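Local coordinates for protein Exo-poly-alpha-D-galacturonosidase (Thermotoga maritima, PDB 3JUR) that probably hydrolyses polygalacturonate, the backbone of pectin, as an exo-acting glycosidase of family 28 built on a parallel beta-helix, at residues L30-G34 / S46-A50. Numbering follows the deposited sequence.
Sequences LLDFG and SFKRA
Just after strand 27-29, residues 30-32 form a single 3-10 turn, closed by Phe33 N to Leu30 O at 3.1 Å; Leu30 and Phe33, at its two ends, face helix 44-57. Two CA pairs set the register: Phe33 with Ser46 at 5.0 Å and Leu30 with Ala50 at 6.5 Å. The side chain of Leu30 (chi1 t, chi2 p) leaves sideways and its methyls lie against the helix: Leu30 CD2 lies 4.0 Å from the centroid of the Phe47 ring, 25° off the normal, a CH-pi contact, while Leu30 CD1 sits 4.3 Å from Ala50 CB. Leu62 of strand 60-64 touches Leu30, Phe47 and Ala50, so this apolar patch lies between helix and beta-helix. Phe33, chi1 m and chi2 -87°, lays a ring face on the backbone at Ala50, whose CA stands 3.9 Å from the centroid and 8° off the normal. Phe33 O accepts a hydrogen bond from Ser46 OG at 2.8 Å (Ser46 chi1 m). Arg49 NH2 is 3.0 Å from the same Phe33 O, but the angle is too poor for a bond; Phe33 CD1 lies over one guanidinium face. Gly34 (phi/psi 86/-1) has a conformation where a CB would jam against the preceding carbonyl. Helix 44-57 packs at the N-terminal end of the parallel beta-helix, consistent with the helical cap closing this end in related pectin-degrading enzymes. With one hydrogen bond and 387 Å² buried in total, the contact rests mainly on apolar and CH-pi packing.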
# COMPACT_ATOMS: atom_id res chain seq x y z
N LEU D 30 7.76 40.13 -47.19
CA LEU D 30 6.41 40.09 -47.77
C LEU D 30 5.84 41.47 -48.14
O LEU D 30 5.04 41.57 -49.07
CB LEU D 30 5.44 39.36 -46.83
CG LEU D 30 4.07 39.02 -47.42
CD1 LEU D 30 4.18 37.92 -48.48
CD2 LEU D 30 3.07 38.63 -46.35
N LEU D 31 6.26 42.50 -47.41
CA LEU D 31 5.80 43.87 -47.66
C LEU D 31 6.35 44.46 -48.96
O LEU D 31 5.91 45.53 -49.39
CB LEU D 31 6.14 44.79 -46.48
CG LEU D 31 5.45 44.54 -45.14
CD1 LEU D 31 6.03 45.47 -44.09
CD2 LEU D 31 3.94 44.72 -45.23
N ASP D 32 7.30 43.76 -49.58
CA ASP D 32 7.84 44.18 -50.87
C ASP D 32 7.03 43.60 -52.04
O ASP D 32 7.41 43.75 -53.20
CB ASP D 32 9.32 43.79 -50.99
CG ASP D 32 10.19 44.45 -49.92
OD1 ASP D 32 10.09 45.68 -49.73
OD2 ASP D 32 10.98 43.73 -49.28
N PHE D 33 5.90 42.96 -51.71
CA PHE D 33 5.05 42.33 -52.72
C PHE D 33 3.58 42.72 -52.61
O PHE D 33 2.69 41.95 -52.96
CB PHE D 33 5.22 40.81 -52.69
CG PHE D 33 6.62 40.35 -52.98
CD1 PHE D 33 7.04 40.13 -54.29
CD2 PHE D 33 7.53 40.14 -51.94
CE1 PHE D 33 8.34 39.71 -54.56
CE2 PHE D 33 8.82 39.72 -52.20
CZ PHE D 33 9.23 39.50 -53.51
N GLY D 34 3.33 43.93 -52.12
CA GLY D 34 1.98 44.49 -52.08
C GLY D 34 1.13 44.13 -50.87
O GLY D 34 -0.01 44.59 -50.76
N SER D 46 0.58 38.21 -52.78
CA SER D 46 1.82 38.62 -52.15
C SER D 46 2.65 37.41 -51.78
O SER D 46 3.84 37.34 -52.10
CB SER D 46 1.54 39.49 -50.93
OG SER D 46 0.79 40.63 -51.30
N PHE D 47 2.02 36.44 -51.11
CA PHE D 47 2.67 35.18 -50.76
C PHE D 47 3.15 34.44 -52.00
O PHE D 47 4.30 33.98 -52.04
CB PHE D 47 1.73 34.27 -49.94
CG PHE D 47 1.66 34.64 -48.49
CD1 PHE D 47 2.65 34.24 -47.61
CD2 PHE D 47 0.61 35.41 -48.01
CE1 PHE D 47 2.60 34.59 -46.26
CE2 PHE D 47 0.55 35.77 -46.67
CZ PHE D 47 1.54 35.35 -45.79
N LYS D 48 2.29 34.34 -53.01
CA LYS D 48 2.58 33.56 -54.21
C LYS D 48 3.77 34.13 -54.98
O LYS D 48 4.65 33.39 -55.41
CB LYS D 48 1.34 33.47 -55.10
CG LYS D 48 1.28 32.22 -55.98
CD LYS D 48 0.77 32.54 -57.38
CE LYS D 48 1.92 32.85 -58.33
NZ LYS D 48 1.52 33.52 -59.62
N ARG D 49 3.81 35.46 -55.12
CA ARG D 49 4.89 36.12 -55.85
C ARG D 49 6.21 36.08 -55.06
O ARG D 49 7.28 35.93 -55.64
CB ARG D 49 4.51 37.56 -56.18
CG ARG D 49 4.80 37.96 -57.62
CD ARG D 49 4.71 39.47 -57.80
NE ARG D 49 3.59 40.04 -57.03
CZ ARG D 49 3.54 41.30 -56.60
NH1 ARG D 49 4.53 42.15 -56.84
NH2 ARG D 49 2.48 41.70 -55.91
N ALA D 50 6.11 36.21 -53.74
CA ALA D 50 7.29 36.15 -52.87
C ALA D 50 7.95 34.77 -52.88
O ALA D 50 9.17 34.67 -52.93
CB ALA D 50 6.93 36.55 -51.45